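Local coordinates for protein response regulator aspartate phosphatase I (PDB 4I1A) that acts as a phosphatase that dephosphorylates the sporulation phosphotransferase Spo0F and activates ICEBs1 gene expression, excision and transfer by inactivating the repressor ImmR, at residues Lys288-Ala293 and Ile307-Phe312; Asp297-Ser302 and Ala329-Phe334. All coordinates share one frame; numbering follows the deposited sequence.

Contact 1. Residues Lys288-Ala293 and Ile307-Phe312; sequences KGRFIA and ILEGLF
Arg290 NH2 reaches Glu309 OE2 across 3.3 Å, a salt bridge whose hydrogen-bond component is weak, since the N-H...O angle is only 123°. The two residues belong to helices 279-295 and 299-313, which run in opposite directions, and both Arg290 and Glu309 fall within the predicted tetratricopeptide repeat TPR 5 (275-311). The pairing therefore joins neighbouring helices of a helical hairpin in the TPR domain. Their backbones stand well apart: the CA atoms of Arg290 and Glu309, the closest pair, are separated by 9.6 Å, and only these two side chains bridge the gap at the surface.

The two side chains span the gap differently. Glu309 sends its CG anti to the backbone N (chi1 -174°) and continues extended to the carboxylate, whereas Arg290, although it starts similarly, bends at chi2 and chi3 before presenting its guanidinium. The carboxylate oxygen arrives at the edge of that guanidinium, near its plane, but the two flat groups are turned 79° against each other. At that angle the groups cannot form the coplanar, two-pronged pairing in which two N-H groups face two oxygens; NH2 alone makes the approach.

Inward from the bridge, the helices rest on other elements: Ile292 and Leu308 both touch helix 261-275, Ile307 and Leu311 pack on helices 318-330 and 334-351, and the Glu309 side chain also meets Leu320. At the polar end, the same Arg290 NH2 lies 3.6 Å from Glu309 OE1, a longer approach than that to OE2.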
ATOM      1  N   LYS A 288      -3.009 -19.707  -8.029  1.00 58.20           N
ATOM      2  CA  LYS A 288      -3.057 -18.787  -9.147  1.00 54.64           C
ATOM      3  C   LYS A 288      -2.092 -17.616  -8.896  1.00 58.38           C
ATOM      4  O   LYS A 288      -1.353 -17.195  -9.785  1.00 59.27           O
ATOM      5  CB  LYS A 288      -4.501 -18.315  -9.373  1.00 54.64           C
ATOM      6  CG  LYS A 288      -4.679 -17.227 -10.415  1.00 73.15           C
ATOM      7  CD  LYS A 288      -6.048 -17.334 -11.094  1.00 94.03           C
ATOM      8  CE  LYS A 288      -7.190 -17.594 -10.104  1.00 91.56           C
ATOM      9  NZ  LYS A 288      -8.417 -18.120 -10.797  1.00 93.90           N
ATOM     10  N   GLY A 289      -2.072 -17.120  -7.667  1.00 51.64           N
ATOM     11  CA  GLY A 289      -1.212 -16.001  -7.315  1.00 57.85           C
ATOM     12  C   GLY A 289       0.251 -16.382  -7.226  1.00 57.11           C
ATOM     13  O   GLY A 289       1.126 -15.695  -7.750  1.00 61.54           O
ATOM     14  N   ARG A 290       0.505 -17.492  -6.551  1.00 54.13           N
ATOM     15  CA  ARG A 290       1.839 -18.064  -6.443  1.00 53.64           C
ATOM     16  C   ARG A 290       2.466 -18.293  -7.813  1.00 59.45           C
ATOM     17  O   ARG A 290       3.680 -18.172  -7.970  1.00 63.16           O
ATOM     18  CB  ARG A 290       1.744 -19.381  -5.678  1.00 61.60           C
ATOM     19  CG  ARG A 290       3.031 -20.126  -5.498  1.00 70.08           C
ATOM     20  CD  ARG A 290       2.771 -21.575  -5.804  1.00 71.37           C
ATOM     21  NE  ARG A 290       3.136 -22.454  -4.708  1.00 71.07           N
ATOM     22  CZ  ARG A 290       2.707 -23.703  -4.597  1.00 77.97           C
ATOM     23  NH1 ARG A 290       1.889 -24.201  -5.517  1.00 68.36           N
ATOM     24  NH2 ARG A 290       3.090 -24.452  -3.567  1.00 85.17           N
ATOM     25  N   PHE A 291       1.636 -18.606  -8.807  1.00 57.03           N
ATOM     26  CA  PHE A 291       2.130 -18.822 -10.166  1.00 59.32           C
ATOM     27  C   PHE A 291       2.445 -17.496 -10.860  1.00 65.03           C
ATOM     28  O   PHE A 291       3.507 -17.330 -11.471  1.00 61.35           O
ATOM     29  CB  PHE A 291       1.125 -19.637 -10.988  1.00 56.11           C
ATOM     30  CG  PHE A 291       1.369 -19.591 -12.477  1.00 56.57           C
ATOM     31  CD1 PHE A 291       2.508 -20.161 -13.032  1.00 59.31           C
ATOM     32  CD2 PHE A 291       0.450 -18.987 -13.324  1.00 54.77           C
ATOM     33  CE1 PHE A 291       2.731 -20.124 -14.401  1.00 61.58           C
ATOM     34  CE2 PHE A 291       0.666 -18.944 -14.692  1.00 59.29           C
ATOM     35  CZ  PHE A 291       1.810 -19.515 -15.231  1.00 67.20           C
ATOM     36  N   ILE A 292       1.515 -16.554 -10.760  1.00 61.64           N
ATOM     37  CA  ILE A 292       1.718 -15.232 -11.323  1.00 65.65           C
ATOM     38  C   ILE A 292       2.930 -14.542 -10.696  1.00 65.66           C
ATOM     39  O   ILE A 292       3.681 -13.857 -11.387  1.00 71.54           O
ATOM     40  CB  ILE A 292       0.435 -14.378 -11.228  1.00 69.67           C
ATOM     41  CG1 ILE A 292      -0.640 -15.011 -12.125  1.00 79.30           C
ATOM     42  CG2 ILE A 292       0.704 -12.924 -11.642  1.00 63.79           C
ATOM     43  CD1 ILE A 292      -1.846 -14.136 -12.391  1.00 79.60           C
ATOM     44  N   ALA A 293       3.137 -14.758  -9.401  1.00 61.47           N
ATOM     45  CA  ALA A 293       4.292 -14.199  -8.700  1.00 58.94           C
ATOM     46  C   ALA A 293       5.602 -14.775  -9.219  1.00 70.72           C
ATOM     47  O   ALA A 293       6.577 -14.048  -9.416  1.00 75.49           O
ATOM     48  CB  ALA A 293       4.178 -14.442  -7.208  1.00 55.89           C
ATOM     49  N   ILE A 307       4.528 -17.820   3.021  1.00 50.24           N
ATOM     50  CA  ILE A 307       4.036 -17.665   4.390  1.00 44.67           C
ATOM     51  C   ILE A 307       2.619 -18.231   4.512  1.00 42.39           C
ATOM     52  O   ILE A 307       2.321 -18.994   5.436  1.00 43.98           O
ATOM     53  CB  ILE A 307       4.030 -16.186   4.859  1.00 49.66           C
ATOM     54  CG1 ILE A 307       5.461 -15.640   4.951  1.00 48.24           C
ATOM     55  CG2 ILE A 307       3.310 -16.053   6.221  1.00 37.31           C
ATOM     56  CD1 ILE A 307       5.508 -14.111   5.171  1.00 47.42           C
ATOM     57  N   LEU A 308       1.752 -17.872   3.566  1.00 42.85           N
ATOM     58  CA  LEU A 308       0.406 -18.429   3.527  1.00 46.65           C
ATOM     59  C   LEU A 308       0.462 -19.959   3.401  1.00 56.75           C
ATOM     60  O   LEU A 308      -0.267 -20.680   4.087  1.00 55.81           O
ATOM     61  CB  LEU A 308      -0.376 -17.833   2.353  1.00 47.39           C
ATOM     62  CG  LEU A 308      -0.682 -16.333   2.400  1.00 54.38           C
ATOM     63  CD1 LEU A 308      -1.708 -16.004   1.339  1.00 49.82           C
ATOM     64  CD2 LEU A 308      -1.148 -15.842   3.806  1.00 41.24           C
ATOM     65  N   GLU A 309       1.348 -20.444   2.534  1.00 52.66           N
ATOM     66  CA  GLU A 309       1.514 -21.872   2.335  1.00 50.42           C
ATOM     67  C   GLU A 309       1.882 -22.598   3.619  1.00 52.66           C
ATOM     68  O   GLU A 309       1.316 -23.653   3.937  1.00 48.81           O
ATOM     69  CB  GLU A 309       2.583 -22.156   1.286  1.00 55.26           C
ATOM     70  CG  GLU A 309       2.688 -23.642   0.952  1.00 53.20           C
ATOM     71  CD  GLU A 309       3.742 -23.916  -0.106  1.00 63.95           C
ATOM     72  OE1 GLU A 309       4.344 -22.935  -0.604  1.00 67.51           O
ATOM     73  OE2 GLU A 309       3.973 -25.107  -0.428  1.00 71.30           O
ATOM     74  N   GLY A 310       2.836 -22.039   4.358  1.00 52.64           N
ATOM     75  CA  GLY A 310       3.282 -22.678   5.587  1.00 52.92           C
ATOM     76  C   GLY A 310       2.195 -22.605   6.644  1.00 48.23           C
ATOM     77  O   GLY A 310       2.037 -23.511   7.447  1.00 52.73           O
ATOM     78  N   LEU A 311       1.456 -21.503   6.630  1.00 47.61           N
ATOM     79  CA  LEU A 311       0.340 -21.273   7.535  1.00 51.69           C
ATOM     80  C   LEU A 311      -0.853 -22.171   7.200  1.00 52.93           C
ATOM     81  O   LEU A 311      -1.437 -22.771   8.091  1.00 49.85           O
ATOM     82  CB  LEU A 311      -0.077 -19.799   7.417  1.00 56.90           C
ATOM     83  CG  LEU A 311      -0.177 -18.836   8.603  1.00 61.58           C
ATOM     84  CD1 LEU A 311       0.787 -19.157   9.721  1.00 59.52           C
ATOM     85  CD2 LEU A 311       0.046 -17.426   8.089  1.00 54.63           C
ATOM     86  N   PHE A 312      -1.229 -22.264   5.921  1.00 56.73           N
ATOM     87  CA  PHE A 312      -2.528 -22.867   5.577  1.00 54.65           C
ATOM     88  C   PHE A 312      -2.518 -24.071   4.636  1.00 55.34           C
ATOM     89  O   PHE A 312      -3.415 -24.917   4.711  1.00 54.81           O
ATOM     90  CB  PHE A 312      -3.476 -21.805   4.972  1.00 59.01           C
ATOM     91  CG  PHE A 312      -3.713 -20.605   5.863  1.00 62.27           C
ATOM     92  CD1 PHE A 312      -4.381 -20.737   7.074  1.00 63.17           C
ATOM     93  CD2 PHE A 312      -3.282 -19.347   5.485  1.00 48.44           C
ATOM     94  CE1 PHE A 312      -4.594 -19.636   7.894  1.00 54.25           C
ATOM     95  CE2 PHE A 312      -3.492 -18.249   6.303  1.00 54.36           C
ATOM     96  CZ  PHE A 312      -4.158 -18.395   7.509  1.00 47.33           C
TER

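Contact 2. Residues Asp297-Ser302 and Ala329-Phe334; sequences DDKEYS and ASRKMF
The backbones come nearest at Glu300 and Arg331, whose CA atoms are 8.8 Å apart, where the first turn of helix 299-313 lies beside the turn that follows helix 318-330. Side chains of four residues fill the interval in two separate pairs. In one, the methyl CE of Met333 sits over a face of the Glu300 carboxylate, 3.5 Å from CD. Its distances to Glu300 OE1 and OE2 are equal at 3.8 Å, so the methyl stands over the carboxylate carbon, favouring neither oxygen. The bend at chi3 of Met333 (72°) turns CE onto this face, and the two chains cross at about a right angle. The carboxylate has its polar partner elsewhere: Glu300 OE1 forms a salt bridge with Lys304.

This is a junction of helix ends in an alpha-helical TPR array. Asp298 is the N-cap of helix 299-313, its OD1 accepting a weak capping bond from Tyr301 N at 3.4 Å. On the other side a Schellman motif closes helix 318-330, with Lys332 at positive phi, its N bonded to Ala329 O at 3.0 Å, and Met333 N bonded to Leu328 O. Met333 takes the N-cap position of the next helix, 334-351, and its CB points toward segment 297-302.

The second pair brings like charges together. Lys299 NZ stands 3.3 Å from Arg331 NH2, at the guanidinium edge and near its plane, yet both are donors and no hydrogen bond links them. Repulsion would be expected, probably eased by solvent at these exposed positions. Lys299 also touches Tyr327 of helix 318-330.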
ATOM      1  N   ASP A 297       8.657 -12.984 -11.801  1.00 96.18           N
ATOM      2  CA  ASP A 297       9.854 -12.850 -10.969  1.00 99.50           C
ATOM      3  C   ASP A 297       9.595 -11.909  -9.800  1.00 99.66           C
ATOM      4  O   ASP A 297      10.474 -11.164  -9.363  1.00106.50           O
ATOM      5  CB  ASP A 297      11.063 -12.381 -11.783  1.00114.72           C
ATOM      6  CG  ASP A 297      12.365 -12.524 -11.019  1.00121.92           C
ATOM      7  OD1 ASP A 297      12.480 -13.488 -10.231  1.00122.57           O
ATOM      8  OD2 ASP A 297      13.261 -11.671 -11.189  1.00126.37           O
ATOM      9  N   ASP A 298       8.369 -11.948  -9.301  1.00 91.86           N
ATOM     10  CA  ASP A 298       8.005 -11.170  -8.139  1.00 75.50           C
ATOM     11  C   ASP A 298       8.457 -11.923  -6.893  1.00 73.72           C
ATOM     12  O   ASP A 298       7.663 -12.597  -6.239  1.00 68.57           O
ATOM     13  CB  ASP A 298       6.494 -10.936  -8.124  1.00 69.78           C
ATOM     14  CG  ASP A 298       6.110  -9.695  -7.350  1.00 76.52           C
ATOM     15  OD1 ASP A 298       6.728  -9.436  -6.286  1.00 73.98           O
ATOM     16  OD2 ASP A 298       5.197  -8.975  -7.816  1.00 81.39           O
ATOM     17  N   LYS A 299       9.740 -11.798  -6.570  1.00 76.63           N
ATOM     18  CA  LYS A 299      10.337 -12.538  -5.463  1.00 69.83           C
ATOM     19  C   LYS A 299       9.698 -12.171  -4.125  1.00 70.66           C
ATOM     20  O   LYS A 299       9.621 -13.001  -3.215  1.00 72.78           O
ATOM     21  CB  LYS A 299      11.842 -12.300  -5.436  1.00 76.90           C
ATOM     22  CG  LYS A 299      12.368 -11.703  -6.730  1.00 99.07           C
ATOM     23  CD  LYS A 299      13.165 -10.424  -6.499  1.00112.93           C
ATOM     24  CE  LYS A 299      14.663 -10.701  -6.400  1.00123.60           C
ATOM     25  NZ  LYS A 299      15.449  -9.468  -6.096  1.00126.30           N
ATOM     26  N   GLU A 300       9.205 -10.940  -4.016  1.00 63.44           N
ATOM     27  CA  GLU A 300       8.554 -10.505  -2.780  1.00 63.40           C
ATOM     28  C   GLU A 300       7.241 -11.249  -2.509  1.00 57.20           C
ATOM     29  O   GLU A 300       7.005 -11.704  -1.390  1.00 49.90           O
ATOM     30  CB  GLU A 300       8.314  -8.990  -2.781  1.00 59.73           C
ATOM     31  CG  GLU A 300       7.317  -8.512  -1.734  1.00 61.29           C
ATOM     32  CD  GLU A 300       6.713  -7.154  -2.070  1.00 65.02           C
ATOM     33  OE1 GLU A 300       5.831  -6.678  -1.313  1.00 60.03           O
ATOM     34  OE2 GLU A 300       7.127  -6.562  -3.091  1.00 60.46           O
ATOM     35  N   TYR A 301       6.376 -11.363  -3.514  1.00 52.55           N
ATOM     36  CA  TYR A 301       5.104 -12.028  -3.273  1.00 56.00           C
ATOM     37  C   TYR A 301       5.272 -13.545  -3.257  1.00 59.84           C
ATOM     38  O   TYR A 301       4.515 -14.269  -2.600  1.00 57.36           O
ATOM     39  CB  TYR A 301       4.012 -11.536  -4.226  1.00 54.57           C
ATOM     40  CG  TYR A 301       3.378 -10.286  -3.670  1.00 59.59           C
ATOM     41  CD1 TYR A 301       2.369 -10.362  -2.716  1.00 52.26           C
ATOM     42  CD2 TYR A 301       3.841  -9.031  -4.033  1.00 61.87           C
ATOM     43  CE1 TYR A 301       1.816  -9.224  -2.172  1.00 51.40           C
ATOM     44  CE2 TYR A 301       3.301  -7.889  -3.495  1.00 58.62           C
ATOM     45  CZ  TYR A 301       2.288  -7.986  -2.569  1.00 63.72           C
ATOM     46  OH  TYR A 301       1.753  -6.836  -2.045  1.00 75.27           O
ATOM     47  N   SER A 302       6.308 -14.008  -3.947  1.00 56.55           N
ATOM     48  CA  SER A 302       6.692 -15.411  -3.897  1.00 55.79           C
ATOM     49  C   SER A 302       7.008 -15.814  -2.452  1.00 56.03           C
ATOM     50  O   SER A 302       6.531 -16.830  -1.967  1.00 64.35           O
ATOM     51  CB  SER A 302       7.881 -15.661  -4.822  1.00 56.57           C
ATOM     52  OG  SER A 302       8.347 -16.989  -4.701  1.00 81.47           O
ATOM     53  N   ALA A 329      13.490 -10.166   5.147  1.00 55.92           N
ATOM     54  CA  ALA A 329      14.461  -9.460   5.980  1.00 58.79           C
ATOM     55  C   ALA A 329      15.759  -9.173   5.227  1.00 66.96           C
ATOM     56  O   ALA A 329      16.342  -8.102   5.377  1.00 70.22           O
ATOM     57  CB  ALA A 329      14.748 -10.247   7.268  1.00 51.89           C
ATOM     58  N   SER A 330      16.213 -10.121   4.414  1.00 64.79           N
ATOM     59  CA  SER A 330      17.459  -9.919   3.676  1.00 62.67           C
ATOM     60  C   SER A 330      17.292  -8.800   2.654  1.00 56.33           C
ATOM     61  O   SER A 330      18.263  -8.164   2.258  1.00 57.68           O
ATOM     62  CB  SER A 330      17.898 -11.201   2.969  1.00 63.46           C
ATOM     63  OG  SER A 330      17.109 -11.421   1.816  1.00 69.51           O
ATOM     64  N   ARG A 331      16.053  -8.560   2.239  1.00 56.93           N
ATOM     65  CA  ARG A 331      15.764  -7.511   1.266  1.00 61.31           C
ATOM     66  C   ARG A 331      15.444  -6.178   1.937  1.00 65.94           C
ATOM     67  O   ARG A 331      15.005  -5.235   1.271  1.00 68.87           O
ATOM     68  CB  ARG A 331      14.598  -7.924   0.353  1.00 64.58           C
ATOM     69  CG  ARG A 331      14.917  -9.054  -0.644  1.00 67.92           C
ATOM     70  CD  ARG A 331      16.198  -8.798  -1.409  1.00 76.22           C
ATOM     71  NE  ARG A 331      16.305  -9.611  -2.625  1.00100.51           N
ATOM     72  CZ  ARG A 331      17.122 -10.653  -2.778  1.00108.81           C
ATOM     73  NH1 ARG A 331      17.920 -11.031  -1.789  1.00112.15           N
ATOM     74  NH2 ARG A 331      17.140 -11.319  -3.926  1.00110.36           N
ATOM     75  N   LYS A 332      15.657  -6.111   3.253  1.00 62.32           N
ATOM     76  CA  LYS A 332      15.367  -4.914   4.049  1.00 61.66           C
ATOM     77  C   LYS A 332      13.893  -4.512   4.040  1.00 55.79           C
ATOM     78  O   LYS A 332      13.567  -3.337   4.187  1.00 61.30           O
ATOM     79  CB  LYS A 332      16.204  -3.717   3.592  1.00 69.35           C
ATOM     80  CG  LYS A 332      17.656  -4.018   3.282  1.00 76.32           C
ATOM     81  CD  LYS A 332      18.326  -4.829   4.367  1.00 76.40           C
ATOM     82  CE  LYS A 332      19.780  -5.056   4.002  1.00 85.99           C
ATOM     83  NZ  LYS A 332      20.450  -5.988   4.937  1.00 93.34           N
ATOM     84  N   MET A 333      13.002  -5.480   3.861  1.00 53.63           N
ATOM     85  CA  MET A 333      11.565  -5.204   3.884  1.00 58.80           C
ATOM     86  C   MET A 333      10.979  -5.417   5.292  1.00 47.33           C
ATOM     87  O   MET A 333      10.156  -6.302   5.541  1.00 45.86           O
ATOM     88  CB  MET A 333      10.861  -6.054   2.827  1.00 57.69           C
ATOM     89  CG  MET A 333      11.577  -6.005   1.477  1.00 64.15           C
ATOM     90  SD  MET A 333      10.748  -6.960   0.183  1.00 72.56           S
ATOM     91  CE  MET A 333       9.320  -5.913  -0.105  1.00 77.16           C
ATOM     92  N   PHE A 334      11.432  -4.580   6.214  1.00 41.06           N
ATOM     93  CA  PHE A 334      11.132  -4.736   7.628  1.00 51.28           C
ATOM     94  C   PHE A 334       9.687  -4.414   8.015  1.00 47.74           C
ATOM     95  O   PHE A 334       9.157  -4.996   8.960  1.00 52.70           O
ATOM     96  CB  PHE A 334      12.145  -3.941   8.451  1.00 56.20           C
ATOM     97  CG  PHE A 334      13.563  -4.371   8.211  1.00 52.55           C
ATOM     98  CD1 PHE A 334      13.949  -5.680   8.461  1.00 53.72           C
ATOM     99  CD2 PHE A 334      14.509  -3.477   7.721  1.00 56.71           C
ATOM    100  CE1 PHE A 334      15.265  -6.097   8.231  1.00 59.96           C
ATOM    101  CE2 PHE A 334      15.819  -3.883   7.490  1.00 61.16           C
ATOM    102  CZ  PHE A 334      16.198  -5.204   7.742  1.00 55.97           C
TER

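Both contacts lie at the surface and neither has a buried touching residue. They share helix 299-313: contact 1 uses its later turns against the preceding helix 279-295, contact 2 its first turn against the turn that follows helix 318-330. Their chemistry differs accordingly. The span between helix flanks in contact 1 is bridged by opposite charges, whereas the junction of helix ends in contact 2 combines methyl-on-carboxylate packing with a close pair of like charges. Their centres are 14 Å apart, and the turn between helices 279-295 and 299-313 connects them directly: Ala293 O lies 2.8 Å from Asp298 N, a probable hydrogen bond, while Ala293 CB packs on Tyr301 CB.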